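Local coordinates for thylakoid lumenal 15 kDa protein 1, chloroplastic (Arabidopsis thaliana, PDB 3N90) that is of unknown function but folds as a right-handed quadrilateral beta helix of pentapeptide repeats, forming part of a protein of the chloroplast thylakoid lumen, at residues 52-57 and 70-75; 91-96 and 110-115. The protein carries 2 engineered substitutions. One frame throughout, in Å; residues are numbered along the deposited sequence.

Contact 1 (52-57 and 70-75); sequences SFFDAD and GADFSL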
ATOM      1  N   SER A  52      -1.968   8.807   3.603  1.00 11.37           N
ATOM      2  CA  SER A  52      -3.297   8.279   3.901  1.00 11.09           C
ATOM      3  C   SER A  52      -3.925   7.761   2.607  1.00 10.51           C
ATOM      4  O   SER A  52      -4.057   8.528   1.651  1.00 10.93           O
ATOM      5  CB  SER A  52      -4.231   9.324   4.490  1.00 12.28           C
ATOM      6  OG  SER A  52      -5.544   8.797   4.690  1.00 11.06           O
ATOM      7  N   PHE A  53      -4.276   6.490   2.606  1.00  9.49           N
ATOM      8  CA  PHE A  53      -5.155   5.888   1.530  1.00  9.46           C
ATOM      9  C   PHE A  53      -6.508   5.506   2.150  1.00  8.96           C
ATOM     10  O   PHE A  53      -7.187   4.593   1.673  1.00 10.38           O
ATOM     11  CB  PHE A  53      -4.479   4.673   0.892  1.00  9.54           C
ATOM     12  CG  PHE A  53      -3.236   5.043   0.103  1.00  9.88           C
ATOM     13  CD1 PHE A  53      -3.349   5.602  -1.169  1.00  8.67           C
ATOM     14  CD2 PHE A  53      -1.963   4.864   0.654  1.00  9.26           C
ATOM     15  CE1 PHE A  53      -2.191   5.946  -1.887  1.00 11.13           C
ATOM     16  CE2 PHE A  53      -0.823   5.212  -0.048  1.00  9.73           C
ATOM     17  CZ  PHE A  53      -0.938   5.744  -1.327  1.00  9.72           C
ATOM     18  N   PHE A  54      -6.914   6.262   3.166  1.00  9.31           N
ATOM     19  CA  PHE A  54      -8.132   5.977   3.904  1.00 10.07           C
ATOM     20  C   PHE A  54      -9.354   5.943   2.955  1.00 10.51           C
ATOM     21  O   PHE A  54      -9.688   6.958   2.352  1.00 10.76           O
ATOM     22  CB  PHE A  54      -8.379   7.039   4.979  1.00 10.84           C
ATOM     23  CG  PHE A  54      -9.551   6.731   5.862  1.00 12.65           C
ATOM     24  CD1 PHE A  54      -9.342   6.078   7.094  1.00 14.48           C
ATOM     25  CD2 PHE A  54     -10.853   7.057   5.485  1.00 12.57           C
ATOM     26  CE1 PHE A  54     -10.409   5.765   7.940  1.00 15.33           C
ATOM     27  CE2 PHE A  54     -11.944   6.747   6.346  1.00 16.58           C
ATOM     28  CZ  PHE A  54     -11.700   6.091   7.575  1.00 16.27           C
ATOM     29  N   ASP A  55      -9.984   4.779   2.817  1.00 11.42           N
ATOM     30  CA  ASP A  55     -11.143   4.620   1.912  1.00 11.53           C
ATOM     31  C   ASP A  55     -10.834   4.994   0.455  1.00 11.05           C
ATOM     32  O   ASP A  55     -11.769   5.347  -0.292  1.00 11.48           O
ATOM     33  CB  ASP A  55     -12.342   5.451   2.376  1.00 10.86           C
ATOM     34  CG  ASP A  55     -13.663   4.662   2.314  1.00 12.52           C
ATOM     35  OD1 ASP A  55     -13.733   3.623   1.628  1.00 13.53           O
ATOM     36  OD2 ASP A  55     -14.589   5.052   3.051  1.00 12.52           O
ATOM     37  N   ALA A  56      -9.562   4.942   0.061  1.00 10.85           N
ATOM     38  CA  ALA A  56      -9.184   5.054  -1.360  1.00 10.02           C
ATOM     39  C   ALA A  56      -9.487   3.778  -2.134  1.00 10.29           C
ATOM     40  O   ALA A  56      -9.616   2.696  -1.564  1.00 12.34           O
ATOM     41  CB  ALA A  56      -7.698   5.489  -1.548  1.00 10.24           C
ATOM     42  N   ASP A  57      -9.601   3.909  -3.446  1.00 10.58           N
ATOM     43  CA  ASP A  57      -9.731   2.740  -4.310  1.00 10.63           C
ATOM     44  C   ASP A  57      -8.443   2.546  -5.066  1.00 10.68           C
ATOM     45  O   ASP A  57      -8.082   3.332  -5.947  1.00  9.91           O
ATOM     46  CB  ASP A  57     -10.908   2.912  -5.284  1.00 10.72           C
ATOM     47  CG  ASP A  57     -11.108   1.700  -6.194  1.00 13.72           C
ATOM     48  OD1 ASP A  57     -10.375   0.699  -6.072  1.00 16.04           O
ATOM     49  OD2 ASP A  57     -12.050   1.750  -7.031  1.00 15.51           O
ATOM     50  N   GLY A  70       3.913   3.214   8.066  1.00 12.55           N
ATOM     51  CA  GLY A  70       2.962   4.017   8.791  1.00 12.47           C
ATOM     52  C   GLY A  70       1.783   4.557   7.959  1.00 11.78           C
ATOM     53  O   GLY A  70       0.974   5.369   8.444  1.00 13.31           O
ATOM     54  N   ALA A  71       1.682   4.094   6.709  1.00 11.37           N
ATOM     55  CA  ALA A  71       0.565   4.549   5.864  1.00 11.46           C
ATOM     56  C   ALA A  71      -0.743   3.964   6.340  1.00 12.29           C
ATOM     57  O   ALA A  71      -0.763   2.878   6.950  1.00 12.84           O
ATOM     58  CB  ALA A  71       0.800   4.178   4.426  1.00 10.67           C
ATOM     59  N   ASP A  72      -1.835   4.654   6.008  1.00 12.84           N
ATOM     60  CA  ASP A  72      -3.150   4.190   6.447  1.00 12.06           C
ATOM     61  C   ASP A  72      -3.930   3.633   5.261  1.00 12.93           C
ATOM     62  O   ASP A  72      -4.279   4.392   4.346  1.00 11.30           O
ATOM     63  CB  ASP A  72      -3.929   5.307   7.088  1.00 13.15           C
ATOM     64  CG  ASP A  72      -5.253   4.826   7.711  1.00 14.11           C
ATOM     65  OD1 ASP A  72      -5.442   3.599   7.874  1.00 18.51           O
ATOM     66  OD2 ASP A  72      -6.091   5.668   8.043  1.00 20.43           O
ATOM     67  N   PHE A  73      -4.195   2.324   5.279  1.00 11.65           N
ATOM     68  CA  PHE A  73      -4.997   1.720   4.236  1.00 12.51           C
ATOM     69  C   PHE A  73      -6.387   1.341   4.780  1.00 12.07           C
ATOM     70  O   PHE A  73      -7.098   0.552   4.165  1.00 12.19           O
ATOM     71  CB  PHE A  73      -4.325   0.467   3.675  1.00 14.24           C
ATOM     72  CG  PHE A  73      -3.097   0.751   2.882  1.00 13.84           C
ATOM     73  CD1 PHE A  73      -3.179   1.022   1.514  1.00 13.31           C
ATOM     74  CD2 PHE A  73      -1.855   0.730   3.491  1.00 14.60           C
ATOM     75  CE1 PHE A  73      -2.022   1.283   0.772  1.00 14.26           C
ATOM     76  CE2 PHE A  73      -0.720   0.989   2.762  1.00 14.25           C
ATOM     77  CZ  PHE A  73      -0.806   1.260   1.400  1.00 14.76           C
ATOM     78  N   SER A  74      -6.764   1.890   5.923  1.00 11.54           N
ATOM     79  CA  SER A  74      -8.064   1.517   6.504  1.00 12.10           C
ATOM     80  C   SER A  74      -9.165   1.776   5.487  1.00 11.85           C
ATOM     81  O   SER A  74      -9.176   2.825   4.869  1.00 11.41           O
ATOM     82  CB  SER A  74      -8.317   2.292   7.783  1.00 12.07           C
ATOM     83  OG  SER A  74      -7.282   1.980   8.711  1.00 14.14           O
ATOM     84  N   LEU A  75     -10.060   0.797   5.337  1.00 12.27           N
ATOM     85  CA  LEU A  75     -11.256   0.891   4.449  1.00 12.69           C
ATOM     86  C   LEU A  75     -10.922   0.942   2.963  1.00 13.43           C
ATOM     87  O   LEU A  75     -11.835   1.070   2.131  1.00 13.88           O
ATOM     88  CB  LEU A  75     -12.143   2.108   4.776  1.00 12.22           C
ATOM     89  CG  LEU A  75     -12.538   2.375   6.238  1.00 12.33           C
ATOM     90  CD1 LEU A  75     -13.668   3.360   6.347  1.00 13.08           C
ATOM     91  CD2 LEU A  75     -12.906   1.078   6.875  1.00 14.56           C
TER
HETATM   92  O   HOH W   1      -5.707   8.147   7.334  1.00 23.03           O
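Asp-72 lies beside Phe-54, and its OD1 is an acceptor gripped from several directions. Ser-74 OG donates to Asp-72 OD1 on its syn lone-pair side at 2.6 Å, whereas Ser-74 N approaches from above the carboxylate plane at 2.9 Å from Asp-72 OD1, making an Asx turn. Thr-92 OG1 is a further partner. With its CG anti to the backbone N (chi1 -173°), the Asp-72 side chain points the same way as Phe-54, the carboxylate turned 60° from the ring plane. Asp-72 OD2 meets the ring's edge at Phe-54 CD1, 3.4 Å away. One water donates to Asp-72 OD2 at 2.6 Å and also bonds Ser-52 OG, which accepts from Phe-54 N in an ST turn. An alanine in place of Asp-72 would probably leave Ser-74 N and OG without this acceptor and break the water link to Ser-52.

The backbones run nearly parallel and are joined by two bonds: Phe-53 N to Asp-72 O, 2.7 Å, and Asp-55 N to Ser-74 O, 2.9 Å. Ser-74 O also lies over one face of the Phe-54 ring. Further along, Phe-54 CZ packs on Leu-75 CD1 at 3.6 Å. The buried rings of Phe-53 and Phe-73 point the same way, with planes only 12° apart but slid so that they barely overlap, their centroids separated by 5.2 Å; Phe-33 meets Phe-53 and extends the row. Inward-facing phenylalanines repeated from coil to coil, with a type II turn from Phe-53 to Ala-56, are typical of the pentapeptide-repeat right-handed quadrilateral beta helix.

Contact 2 (91-96 and 110-115); sequences ATMMGN and TDVPLR. Engineered in segment 91-96: Met-93 (natural residue Val), Met-94 (natural residue Thr).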
ATOM      1  N   ALA A  91       2.095   0.245   9.184  1.00 16.10           N
ATOM      2  CA  ALA A  91       0.875   0.725   8.517  1.00 15.61           C
ATOM      3  C   ALA A  91      -0.385   0.250   9.246  1.00 17.09           C
ATOM      4  O   ALA A  91      -0.317  -0.628  10.140  1.00 16.84           O
ATOM      5  CB  ALA A  91       0.855   0.272   7.032  1.00 15.84           C
ATOM      6  N   THR A  92      -1.525   0.841   8.893  1.00 16.96           N
ATOM      7  CA  THR A  92      -2.826   0.378   9.417  1.00 18.47           C
ATOM      8  C   THR A  92      -3.750  -0.031   8.294  1.00 17.97           C
ATOM      9  O   THR A  92      -3.634   0.508   7.200  1.00 17.77           O
ATOM     10  CB  THR A  92      -3.498   1.437  10.303  1.00 19.95           C
ATOM     11  OG1 THR A  92      -3.385   2.721   9.696  1.00 22.14           O
ATOM     12  CG2 THR A  92      -2.791   1.497  11.643  1.00 22.03           C
ATOM     13  N   MET A  93      -4.633  -1.002   8.562  1.00 16.74           N
ATOM     14  CA  MET A  93      -5.590  -1.472   7.571  1.00 16.62           C
ATOM     15  C   MET A  93      -6.846  -1.962   8.284  1.00 17.24           C
ATOM     16  O   MET A  93      -7.205  -3.126   8.192  1.00 16.99           O
ATOM     17  CB  MET A  93      -4.979  -2.490   6.548  1.00 16.14           C
ATOM     18  CG  MET A  93      -4.137  -3.641   7.153  1.00 19.43           C
ATOM     19  SD  MET A  93      -3.129  -4.526   5.882  1.00 16.03           S
ATOM     20  CE  MET A  93      -1.863  -3.309   5.528  1.00 22.21           C
ATOM     21  N   MET A  94      -7.504  -1.042   8.992  1.00 17.00           N
ATOM     22  CA  MET A  94      -8.757  -1.338   9.716  1.00 18.38           C
ATOM     23  C   MET A  94     -10.004  -1.524   8.866  1.00 18.57           C
ATOM     24  O   MET A  94     -10.130  -1.002   7.734  1.00 16.28           O
ATOM     25  CB  MET A  94      -9.061  -0.243  10.724  1.00 18.67           C
ATOM     26  CG  MET A  94      -8.088  -0.202  11.866  1.00 20.22           C
ATOM     27  SD  MET A  94      -8.451   1.221  12.924  1.00 19.92           S
ATOM     28  CE  MET A  94      -7.248   2.408  12.331  1.00 24.44           C
ATOM     29  N   GLY A  95     -10.934  -2.283   9.434  1.00 18.43           N
ATOM     30  CA  GLY A  95     -12.241  -2.498   8.813  1.00 19.82           C
ATOM     31  C   GLY A  95     -12.212  -3.293   7.526  1.00 21.10           C
ATOM     32  O   GLY A  95     -11.331  -4.116   7.305  1.00 20.66           O
ATOM     33  N   ASN A  96     -13.215  -3.014   6.708  1.00 22.77           N
ATOM     34  CA  ASN A  96     -13.522  -3.668   5.449  1.00 24.99           C
ATOM     35  C   ASN A  96     -12.545  -3.348   4.319  1.00 25.07           C
ATOM     36  O   ASN A  96     -12.967  -2.915   3.240  1.00 26.25           O
ATOM     37  CB  ASN A  96     -14.878  -3.137   5.006  1.00 26.25           C
ATOM     38  CG  ASN A  96     -14.929  -1.592   5.026  1.00 28.78           C
ATOM     39  OD1 ASN A  96     -15.131  -1.003   6.085  1.00 34.97           O
ATOM     40  ND2 ASN A  96     -14.698  -0.943   3.866  1.00 31.33           N
ATOM     41  N   THR A 110       5.309  -5.855   9.242  1.00 19.13           N
ATOM     42  CA  THR A 110       5.626  -5.593  10.674  1.00 21.05           C
ATOM     43  C   THR A 110       4.754  -4.617  11.400  1.00 21.91           C
ATOM     44  O   THR A 110       4.537  -3.474  10.948  1.00 20.93           O
ATOM     45  CB  THR A 110       7.063  -5.063  10.849  1.00 21.06           C
ATOM     46  OG1 THR A 110       7.971  -6.076  10.478  1.00 21.80           O
ATOM     47  CG2 THR A 110       7.318  -4.625  12.310  1.00 23.36           C
ATOM     48  N   ASP A 111       4.291  -5.035  12.579  1.00 21.48           N
ATOM     49  CA  ASP A 111       3.447  -4.215  13.440  1.00 23.31           C
ATOM     50  C   ASP A 111       2.216  -3.694  12.716  1.00 22.74           C
ATOM     51  O   ASP A 111       1.620  -2.707  13.141  1.00 24.17           O
ATOM     52  CB  ASP A 111       4.202  -3.014  14.013  1.00 24.07           C
ATOM     53  CG  ASP A 111       5.077  -3.358  15.164  1.00 27.34           C
ATOM     54  OD1 ASP A 111       4.978  -4.482  15.716  1.00 30.52           O
ATOM     55  OD2 ASP A 111       5.872  -2.464  15.518  1.00 31.76           O
ATOM     56  N   VAL A 112       1.819  -4.358  11.633  1.00 21.85           N
ATOM     57  CA  VAL A 112       0.542  -4.021  11.049  1.00 21.00           C
ATOM     58  C   VAL A 112      -0.451  -4.843  11.844  1.00 21.94           C
ATOM     59  O   VAL A 112      -0.387  -6.096  11.796  1.00 21.31           O
ATOM     60  CB  VAL A 112       0.478  -4.375   9.537  1.00 20.56           C
ATOM     61  CG1 VAL A 112      -0.965  -4.212   8.993  1.00 20.18           C
ATOM     62  CG2 VAL A 112       1.479  -3.513   8.767  1.00 19.50           C
ATOM     63  N   PRO A 113      -1.334  -4.161  12.593  1.00 21.78           N
ATOM     64  CA  PRO A 113      -2.358  -4.890  13.339  1.00 22.09           C
ATOM     65  C   PRO A 113      -3.300  -5.559  12.325  1.00 21.41           C
ATOM     66  O   PRO A 113      -3.673  -4.949  11.329  1.00 20.74           O
ATOM     67  CB  PRO A 113      -3.087  -3.782  14.118  1.00 23.15           C
ATOM     68  CG  PRO A 113      -2.148  -2.597  14.080  1.00 22.55           C
ATOM     69  CD  PRO A 113      -1.469  -2.706  12.768  1.00 22.31           C
ATOM     70  N   LEU A 114      -3.630  -6.820  12.546  1.00 19.94           N
ATOM     71  CA  LEU A 114      -4.551  -7.492  11.642  1.00 19.71           C
ATOM     72  C   LEU A 114      -5.578  -8.258  12.462  1.00 19.45           C
ATOM     73  O   LEU A 114      -5.249  -8.795  13.517  1.00 20.03           O
ATOM     74  CB  LEU A 114      -3.817  -8.471  10.716  1.00 18.83           C
ATOM     75  CG  LEU A 114      -2.882  -7.922   9.629  1.00 18.61           C
ATOM     76  CD1 LEU A 114      -2.128  -9.087   8.929  1.00 20.42           C
ATOM     77  CD2 LEU A 114      -3.649  -7.085   8.636  1.00 18.18           C
ATOM     78  N   ARG A 115      -6.801  -8.289  11.972  1.00 18.86           N
ATOM     79  CA  ARG A 115      -7.778  -9.249  12.466  1.00 20.43           C
ATOM     80  C   ARG A 115      -7.395 -10.648  11.995  1.00 21.13           C
ATOM     81  O   ARG A 115      -6.756 -10.824  10.938  1.00 20.30           O
ATOM     82  CB  ARG A 115      -9.170  -8.903  11.953  1.00 19.67           C
ATOM     83  CG  ARG A 115      -9.660  -7.491  12.309  1.00 19.09           C
ATOM     84  CD  ARG A 115     -11.098  -7.316  11.875  1.00 17.79           C
ATOM     85  NE  ARG A 115     -11.309  -7.776  10.497  1.00 19.81           N
ATOM     86  CZ  ARG A 115     -11.199  -6.995   9.431  1.00 22.33           C
ATOM     87  NH1 ARG A 115     -10.879  -5.715   9.590  1.00 19.85           N
ATOM     88  NH2 ARG A 115     -11.416  -7.488   8.206  1.00 23.82           N
TER
HETATM   89  O   HOH W   2      -4.637  -2.398  10.784  1.00 21.50           O
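Met-93, an engineered residue, crosses Val-112 at about a right angle and Leu-114 obliquely. Its CG sits between the backbone N and the carbonyl carbon, and the bend at chi3 (72°) swings CE round to Val-112 CG1, 3.7 Å away. Met-93 CG and SD touch the same methyl, so Val-112 CG1 lies against CG, SD and CE of the bent thioether chain. Leu-114 CD2 comes to the same stretch of chain, 3.8 Å from Met-93 CG. The other branch of Val-112, CG2, turns to the backbone N and O of Ala-91, and Pro-113 CD reaches Ala-91 O at 3.5 Å.

The two backbones diverge: the CA atoms of Ala-91 and Val-112 are 5.4 Å apart, those of Met-93 and Leu-114 7.3 Å. Where they part, a water accepts from Met-93 N at 2.6 Å and donates to Pro-113 O, so the main chains are joined here through solvent. Beyond it, Arg-115 reaches across to the other backbone. Its chain bends at chi3, and NH1 donates to Gly-95 O at 2.8 Å with an N-H...O angle of 158°. The carbonyl oxygen lies near the guanidinium plane, while the nitrogen stands 41° above the carbonyl plane.

Arg-115 is the N-cap of helix 116-125, and its NE forms a salt bridge with Asp-117. Gln-118 of that helix bonds both Met-93 O and Arg-115 N, and Leu-114 packs on Arg-119 and Leu-122. A last coil that runs into a helix packed on the end of the stack is consistent with the capped C-terminal end of a pentapeptide-repeat beta helix.

How the contacts relate
Along the chain contact 1 closes before contact 2 opens, and their centres lie 10 Å apart. Ser-52, Asp-72 and Thr-92 follow at intervals of twenty, four pentapeptides; in contact 2 the spacing is twenty-one (Ala-91 faces Val-112), one residue more, yet the four segments still lie on successive coils. The middle two segments, 70-75 and 91-96, join the contacts: Phe-73 N lies 2.7 Å from Thr-92 O, a probable hydrogen bond, and Leu-75 packs against Asn-96. Neither contact includes a regular helix or strand. Contact 1 represents the regular interior of the stack; contact 2 is its widening end, followed by helix 116-125, whose Cys-123 forms a disulfide with Cys-143.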